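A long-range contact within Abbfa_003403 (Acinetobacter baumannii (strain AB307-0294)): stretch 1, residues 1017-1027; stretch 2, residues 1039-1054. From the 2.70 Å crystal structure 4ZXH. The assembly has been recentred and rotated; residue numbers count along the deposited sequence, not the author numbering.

Stretch 1 1017-1027: HLKKAFGTELS
Stretch 2 1039-1054: RLGEIIRENKEIKPSI

The contact between these two stretches is a small, mainly apolar helix-end packing, centred on one aromatic ring and joined by a single weak backbone hydrogen bond. It illustrates a general principle: where helices give way to loops, apolar side chains make most of the side-chain contacts, and a carbonyl at the helix end can accept a hydrogen bond.

Stretch 1 is already helical at H1017 and remains so to F1022. G1023 then leaves helical geometry at phi/psi 86/7, a positive phi that would jam a CB against the preceding carbonyl, and T1024 to L1026 continue extended, with phi near -120° at T1024 and L1026. Stretch 2 is already helical at R1039, turns through a type I beta turn from N1047 to I1050, and runs on extended through K1051 to S1053. Within the turn, N1047 (chi1 t) OD1 accepts a hydrogen bond from E1049 N at 2.8 Å.

The stretches come closest in register at F1022 and P1052, whose CA atoms lie 4.9 Å apart. Here K1051 N donates a weak hydrogen bond to F1022 O, 3.3 Å away at an N-H...O angle of 152°. Contacts pass from A1021 with S1053 to T1024 with I1050, so the backbones run in opposite senses here.

F1022, buried with chi1 m and chi2 -56°, has the largest covered area. P1052 CG sits at its ring edge, 4.2 Å from F1022 CD1, while I1044 (m, t) approaches obliquely, its CD1 3.7 Å from F1022 CE2. I1044 CD1 also meets L1026 CD1 (m, t) at 4.3 Å. Between the helices, L1018 (m, t) and L1040 (t, p) bring L1018 CD1 within 4.0 Å of L1040 CD2. These nonpolar groups meet at van der Waals range. T1024 (chi1 p) CG2 lies 3.8 Å from I1050 CG2 and 3.3 Å from N1047 ND2, the latter a plain contact.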

ATOM      1  N   HIS A1017     -24.796 -13.291   0.050  1.00 46.91           N
ATOM      2  CA  HIS A1017     -25.123 -14.468   0.841  1.00 37.39           C
ATOM      3  C   HIS A1017     -24.844 -14.224   2.329  1.00 38.72           C
ATOM      4  O   HIS A1017     -25.689 -14.506   3.174  1.00 38.17           O
ATOM      5  CB  HIS A1017     -24.337 -15.679   0.356  1.00 22.53           C
ATOM      6  CG  HIS A1017     -24.620 -16.915   1.143  1.00 33.52           C
ATOM      7  ND1 HIS A1017     -23.725 -17.440   2.052  1.00 37.17           N
ATOM      8  CD2 HIS A1017     -25.710 -17.715   1.178  1.00 31.38           C
ATOM      9  CE1 HIS A1017     -24.246 -18.521   2.605  1.00 40.49           C
ATOM     10  NE2 HIS A1017     -25.451 -18.706   2.094  1.00 42.94           N
ATOM     11  N   LEU A1018     -23.662 -13.694   2.645  1.00 36.87           N
ATOM     12  CA  LEU A1018     -23.299 -13.414   4.038  1.00 36.45           C
ATOM     13  C   LEU A1018     -24.268 -12.443   4.727  1.00 41.92           C
ATOM     14  O   LEU A1018     -24.518 -12.579   5.925  1.00 47.32           O
ATOM     15  CB  LEU A1018     -21.876 -12.866   4.115  1.00 24.50           C
ATOM     16  CG  LEU A1018     -20.831 -13.937   3.843  1.00 29.07           C
ATOM     17  CD1 LEU A1018     -19.420 -13.365   3.911  1.00 17.76           C
ATOM     18  CD2 LEU A1018     -21.015 -15.110   4.818  1.00 21.79           C
ATOM     19  N   LYS A1019     -24.792 -11.465   3.981  1.00 29.43           N
ATOM     20  CA  LYS A1019     -25.830 -10.577   4.497  1.00 34.55           C
ATOM     21  C   LYS A1019     -27.025 -11.387   4.981  1.00 41.97           C
ATOM     22  O   LYS A1019     -27.500 -11.171   6.095  1.00 50.96           O
ATOM     23  CB  LYS A1019     -26.310  -9.573   3.435  1.00 42.96           C
ATOM     24  CG  LYS A1019     -25.427  -8.362   3.181  1.00 49.81           C
ATOM     25  CD  LYS A1019     -26.117  -7.427   2.170  1.00 61.67           C
ATOM     26  CE  LYS A1019     -25.186  -6.324   1.663  1.00 68.65           C
ATOM     27  NZ  LYS A1019     -25.780  -5.488   0.578  1.00 68.38           N
ATOM     28  N   LYS A1020     -27.529 -12.297   4.144  1.00 34.88           N
ATOM     29  CA  LYS A1020     -28.646 -13.155   4.552  1.00 41.91           C
ATOM     30  C   LYS A1020     -28.295 -14.045   5.759  1.00 49.45           C
ATOM     31  O   LYS A1020     -29.088 -14.185   6.694  1.00 60.07           O
ATOM     32  CB  LYS A1020     -29.111 -14.040   3.394  1.00 44.94           C
ATOM     33  CG  LYS A1020     -30.217 -13.440   2.551  1.00 61.45           C
ATOM     34  CD  LYS A1020     -30.790 -14.466   1.575  1.00 66.11           C
ATOM     35  N   ALA A1021     -27.103 -14.633   5.740  1.00 41.03           N
ATOM     36  CA  ALA A1021     -26.724 -15.633   6.729  1.00 48.23           C
ATOM     37  C   ALA A1021     -26.553 -15.043   8.127  1.00 53.95           C
ATOM     38  O   ALA A1021     -26.701 -15.748   9.129  1.00 54.57           O
ATOM     39  CB  ALA A1021     -25.420 -16.352   6.291  1.00 24.90           C
ATOM     40  N   PHE A1022     -26.234 -13.754   8.196  1.00 56.28           N
ATOM     41  CA  PHE A1022     -25.846 -13.141   9.464  1.00 50.46           C
ATOM     42  C   PHE A1022     -26.820 -12.056   9.917  1.00 55.72           C
ATOM     43  O   PHE A1022     -26.844 -11.696  11.098  1.00 56.27           O
ATOM     44  CB  PHE A1022     -24.415 -12.572   9.369  1.00 39.77           C
ATOM     45  CG  PHE A1022     -23.337 -13.628   9.453  1.00 39.90           C
ATOM     46  CD1 PHE A1022     -23.278 -14.495  10.534  1.00 45.05           C
ATOM     47  CD2 PHE A1022     -22.384 -13.752   8.468  1.00 38.84           C
ATOM     48  CE1 PHE A1022     -22.305 -15.469  10.613  1.00 37.83           C
ATOM     49  CE2 PHE A1022     -21.410 -14.724   8.546  1.00 35.23           C
ATOM     50  CZ  PHE A1022     -21.373 -15.585   9.617  1.00 33.73           C
ATOM     51  N   GLY A1023     -27.621 -11.540   8.985  1.00 57.64           N
ATOM     52  CA  GLY A1023     -28.630 -10.542   9.312  1.00 66.90           C
ATOM     53  C   GLY A1023     -28.149  -9.096   9.311  1.00 77.96           C
ATOM     54  O   GLY A1023     -28.895  -8.188   9.704  1.00 80.14           O
ATOM     55  N   THR A1024     -26.910  -8.880   8.867  1.00 80.11           N
ATOM     56  CA  THR A1024     -26.329  -7.536   8.797  1.00 83.03           C
ATOM     57  C   THR A1024     -25.865  -7.141   7.404  1.00 77.93           C
ATOM     58  O   THR A1024     -25.771  -7.974   6.502  1.00 73.68           O
ATOM     59  CB  THR A1024     -25.125  -7.386   9.740  1.00 83.40           C
ATOM     60  OG1 THR A1024     -24.187  -8.447   9.498  1.00 70.49           O
ATOM     61  CG2 THR A1024     -25.584  -7.410  11.188  1.00 94.48           C
ATOM     62  N   GLU A1025     -25.569  -5.854   7.251  1.00 78.40           N
ATOM     63  CA  GLU A1025     -25.050  -5.328   6.003  1.00 74.22           C
ATOM     64  C   GLU A1025     -23.518  -5.407   6.003  1.00 69.36           C
ATOM     65  O   GLU A1025     -22.855  -4.883   6.901  1.00 70.83           O
ATOM     66  CB  GLU A1025     -25.535  -3.887   5.784  1.00 73.11           C
ATOM     67  N   LEU A1026     -22.976  -6.109   5.008  1.00 57.65           N
ATOM     68  CA  LEU A1026     -21.547  -6.124   4.730  1.00 48.11           C
ATOM     69  C   LEU A1026     -21.318  -5.562   3.341  1.00 50.78           C
ATOM     70  O   LEU A1026     -22.229  -5.570   2.508  1.00 62.51           O
ATOM     71  CB  LEU A1026     -20.983  -7.533   4.790  1.00 45.20           C
ATOM     72  CG  LEU A1026     -21.469  -8.360   5.962  1.00 53.57           C
ATOM     73  CD1 LEU A1026     -20.835  -9.746   5.886  1.00 47.96           C
ATOM     74  CD2 LEU A1026     -21.153  -7.642   7.274  1.00 61.30           C
ATOM     75  N   SER A1027     -20.105  -5.100   3.070  1.00 40.61           N
ATOM     76  CA  SER A1027     -19.812  -4.530   1.765  1.00 40.06           C
ATOM     77  C   SER A1027     -18.753  -5.356   1.056  1.00 41.66           C
ATOM     78  O   SER A1027     -18.030  -6.102   1.704  1.00 37.20           O
ATOM     79  CB  SER A1027     -19.359  -3.077   1.900  1.00 39.93           C
ATOM     80  OG  SER A1027     -18.480  -2.902   2.995  1.00 42.92           O
ATOM     81  N   ARG A1039      -9.791 -12.945   9.284  1.00 21.19           N
ATOM     82  CA  ARG A1039      -9.859 -11.500   9.364  1.00 25.10           C
ATOM     83  C   ARG A1039     -11.300 -11.012   9.255  1.00 25.97           C
ATOM     84  O   ARG A1039     -11.705 -10.087   9.960  1.00 27.24           O
ATOM     85  CB  ARG A1039      -8.980 -10.869   8.284  1.00 28.32           C
ATOM     86  CG  ARG A1039      -7.531 -10.828   8.714  1.00 31.50           C
ATOM     87  CD  ARG A1039      -6.536 -10.522   7.594  1.00 31.77           C
ATOM     88  NE  ARG A1039      -6.774  -9.284   6.840  1.00 38.05           N
ATOM     89  CZ  ARG A1039      -6.868  -8.070   7.372  1.00 44.27           C
ATOM     90  NH1 ARG A1039      -6.792  -7.877   8.689  1.00 54.04           N
ATOM     91  NH2 ARG A1039      -7.065  -7.035   6.584  1.00 39.72           N
ATOM     92  N   LEU A1040     -12.076 -11.643   8.384  1.00 21.53           N
ATOM     93  CA  LEU A1040     -13.461 -11.239   8.179  1.00 21.53           C
ATOM     94  C   LEU A1040     -14.269 -11.629   9.398  1.00 27.31           C
ATOM     95  O   LEU A1040     -15.169 -10.914   9.812  1.00 37.25           O
ATOM     96  CB  LEU A1040     -14.021 -11.886   6.910  1.00 20.95           C
ATOM     97  CG  LEU A1040     -15.467 -11.638   6.476  1.00 25.35           C
ATOM     98  CD1 LEU A1040     -15.740 -10.174   6.158  1.00 18.24           C
ATOM     99  CD2 LEU A1040     -15.729 -12.506   5.263  1.00 24.76           C
ATOM    100  N   GLY A1041     -13.915 -12.772   9.979  1.00 29.48           N
ATOM    101  CA  GLY A1041     -14.568 -13.284  11.168  1.00 21.99           C
ATOM    102  C   GLY A1041     -14.382 -12.357  12.353  1.00 33.30           C
ATOM    103  O   GLY A1041     -15.312 -12.193  13.133  1.00 43.70           O
ATOM    104  N   GLU A1042     -13.202 -11.746  12.496  1.00 31.44           N
ATOM    105  CA  GLU A1042     -12.985 -10.785  13.586  1.00 27.21           C
ATOM    106  C   GLU A1042     -13.906  -9.573  13.413  1.00 40.72           C
ATOM    107  O   GLU A1042     -14.480  -9.073  14.387  1.00 51.50           O
ATOM    108  CB  GLU A1042     -11.514 -10.338  13.662  1.00 22.42           C
ATOM    109  CG  GLU A1042     -10.547 -11.470  13.987  1.00 48.38           C
ATOM    110  CD  GLU A1042      -9.072 -11.079  13.913  1.00 65.42           C
ATOM    111  OE1 GLU A1042      -8.754  -9.927  13.552  1.00 60.78           O
ATOM    112  OE2 GLU A1042      -8.222 -11.946  14.220  1.00 77.58           O
ATOM    113  N   ILE A1043     -14.056  -9.119  12.169  1.00 29.02           N
ATOM    114  CA  ILE A1043     -14.924  -7.995  11.837  1.00 29.91           C
ATOM    115  C   ILE A1043     -16.384  -8.275  12.181  1.00 30.94           C
ATOM    116  O   ILE A1043     -17.065  -7.451  12.783  1.00 28.80           O
ATOM    117  CB  ILE A1043     -14.817  -7.658  10.341  1.00 35.84           C
ATOM    118  CG1 ILE A1043     -13.484  -6.973  10.066  1.00 33.54           C
ATOM    119  CG2 ILE A1043     -15.981  -6.784   9.886  1.00 35.44           C
ATOM    120  CD1 ILE A1043     -13.208  -5.841  11.016  1.00 34.05           C
ATOM    121  N   ILE A1044     -16.860  -9.444  11.783  1.00 31.16           N
ATOM    122  CA  ILE A1044     -18.228  -9.838  12.055  1.00 32.46           C
ATOM    123  C   ILE A1044     -18.451 -10.056  13.555  1.00 39.38           C
ATOM    124  O   ILE A1044     -19.510  -9.728  14.096  1.00 42.94           O
ATOM    125  CB  ILE A1044     -18.564 -11.104  11.285  1.00 27.05           C
ATOM    126  CG1 ILE A1044     -18.613 -10.797   9.797  1.00 25.25           C
ATOM    127  CG2 ILE A1044     -19.875 -11.680  11.732  1.00 28.08           C
ATOM    128  CD1 ILE A1044     -18.841 -12.028   8.943  1.00 23.38           C
ATOM    129  N   ARG A1045     -17.428 -10.586  14.219  1.00 37.02           N
ATOM    130  CA  ARG A1045     -17.471 -10.896  15.650  1.00 34.11           C
ATOM    131  C   ARG A1045     -17.655  -9.645  16.506  1.00 38.22           C
ATOM    132  O   ARG A1045     -18.259  -9.710  17.592  1.00 33.86           O
ATOM    133  CB  ARG A1045     -16.194 -11.628  16.054  1.00 23.49           C
ATOM    134  CG  ARG A1045     -16.203 -12.200  17.441  1.00 24.91           C
ATOM    135  CD  ARG A1045     -14.998 -13.109  17.675  1.00 24.64           C
ATOM    136  NE  ARG A1045     -15.045 -14.301  16.829  1.00 30.63           N
ATOM    137  CZ  ARG A1045     -14.187 -14.556  15.845  1.00 29.73           C
ATOM    138  NH1 ARG A1045     -13.194 -13.715  15.577  1.00 34.89           N
ATOM    139  NH2 ARG A1045     -14.311 -15.662  15.132  1.00 27.15           N
ATOM    140  N   GLU A1046     -17.123  -8.521  16.013  1.00 36.90           N
ATOM    141  CA  GLU A1046     -17.212  -7.225  16.694  1.00 42.98           C
ATOM    142  C   GLU A1046     -18.653  -6.771  16.871  1.00 49.09           C
ATOM    143  O   GLU A1046     -18.979  -6.092  17.845  1.00 59.50           O
ATOM    144  CB  GLU A1046     -16.450  -6.136  15.929  1.00 45.48           C
ATOM    145  CG  GLU A1046     -14.948  -6.109  16.131  1.00 59.09           C
ATOM    146  CD  GLU A1046     -14.242  -5.112  15.207  1.00 77.26           C
ATOM    147  OE1 GLU A1046     -14.936  -4.370  14.466  1.00 82.16           O
ATOM    148  OE2 GLU A1046     -12.989  -5.082  15.220  1.00 79.66           O
ATOM    149  N   ASN A1047     -19.501  -7.119  15.908  1.00 71.20           N
ATOM    150  CA  ASN A1047     -20.911  -6.752  15.943  1.00 69.18           C
ATOM    151  C   ASN A1047     -21.718  -7.694  16.825  1.00 58.53           C
ATOM    152  O   ASN A1047     -22.149  -8.750  16.370  1.00 55.95           O
ATOM    153  CB  ASN A1047     -21.488  -6.751  14.532  1.00 72.34           C
ATOM    154  CG  ASN A1047     -22.932  -6.287  14.489  1.00 83.41           C
ATOM    155  OD1 ASN A1047     -23.596  -6.134  15.518  1.00 78.65           O
ATOM    156  ND2 ASN A1047     -23.430  -6.068  13.284  1.00 96.24           N
ATOM    157  N   LYS A1048     -21.954  -7.301  18.072  1.00 56.96           N
ATOM    158  CA  LYS A1048     -22.650  -8.176  19.017  1.00 60.74           C
ATOM    159  C   LYS A1048     -24.133  -8.381  18.670  1.00 61.39           C
ATOM    160  O   LYS A1048     -24.811  -9.195  19.292  1.00 54.12           O
ATOM    161  CB  LYS A1048     -22.525  -7.628  20.438  1.00 56.61           C
ATOM    162  N   GLU A1049     -24.627  -7.668  17.665  1.00 65.82           N
ATOM    163  CA  GLU A1049     -26.036  -7.753  17.311  1.00 71.39           C
ATOM    164  C   GLU A1049     -26.325  -8.704  16.132  1.00 80.56           C
ATOM    165  O   GLU A1049     -27.446  -8.744  15.634  1.00 83.30           O
ATOM    166  CB  GLU A1049     -26.580  -6.347  17.009  1.00 74.68           C
ATOM    167  N   ILE A1050     -25.335  -9.480  15.692  1.00 87.24           N
ATOM    168  CA  ILE A1050     -25.585 -10.475  14.643  1.00 96.74           C
ATOM    169  C   ILE A1050     -26.383 -11.672  15.176  1.00104.40           C
ATOM    170  O   ILE A1050     -26.202 -12.111  16.315  1.00103.61           O
ATOM    171  CB  ILE A1050     -24.273 -10.992  13.998  1.00 72.28           C
ATOM    172  CG1 ILE A1050     -23.341 -11.586  15.059  1.00 72.45           C
ATOM    173  CG2 ILE A1050     -23.579  -9.884  13.216  1.00 73.96           C
ATOM    174  CD1 ILE A1050     -23.153 -13.076  14.949  1.00 66.36           C
ATOM    175  N   LYS A1051     -27.274 -12.194  14.339  1.00106.56           N
ATOM    176  CA  LYS A1051     -28.105 -13.331  14.716  1.00102.32           C
ATOM    177  C   LYS A1051     -28.045 -14.434  13.660  1.00 92.69           C
ATOM    178  O   LYS A1051     -28.862 -14.456  12.734  1.00 90.89           O
ATOM    179  CB  LYS A1051     -29.555 -12.884  14.931  1.00106.23           C
ATOM    180  N   PRO A1052     -27.060 -15.344  13.786  1.00 83.34           N
ATOM    181  CA  PRO A1052     -26.948 -16.504  12.893  1.00 71.07           C
ATOM    182  C   PRO A1052     -28.119 -17.461  13.053  1.00 65.09           C
ATOM    183  O   PRO A1052     -28.658 -17.615  14.147  1.00 74.99           O
ATOM    184  CB  PRO A1052     -25.646 -17.176  13.341  1.00 63.50           C
ATOM    185  CG  PRO A1052     -24.886 -16.106  14.040  1.00 67.90           C
ATOM    186  CD  PRO A1052     -25.920 -15.259  14.713  1.00 73.80           C
ATOM    187  N   SER A1053     -28.524 -18.087  11.960  1.00 54.88           N
ATOM    188  CA  SER A1053     -29.469 -19.183  12.037  1.00 50.74           C
ATOM    189  C   SER A1053     -28.790 -20.402  12.705  1.00 47.46           C
ATOM    190  O   SER A1053     -27.564 -20.553  12.652  1.00 43.99           O
ATOM    191  CB  SER A1053     -29.991 -19.524  10.634  1.00 47.21           C
ATOM    192  OG  SER A1053     -30.811 -20.686  10.650  1.00 51.01           O
ATOM    193  N   ILE A1054     -29.571 -21.266  13.342  1.00 41.18           N
ATOM    194  CA  ILE A1054     -29.004 -22.484  13.913  1.00 33.16           C
ATOM    195  C   ILE A1054     -28.875 -23.589  12.868  1.00 28.65           C
ATOM    196  O   ILE A1054     -28.359 -24.668  13.155  1.00 41.51           O
ATOM    197  CB  ILE A1054     -29.836 -23.000  15.106  1.00 32.94           C
ATOM    198  CG1 ILE A1054     -31.187 -23.554  14.653  1.00 30.01           C
ATOM    199  CG2 ILE A1054     -30.010 -21.908  16.157  1.00 29.25           C
ATOM    200  CD1 ILE A1054     -32.025 -24.038  15.814  1.00 26.46           C
TER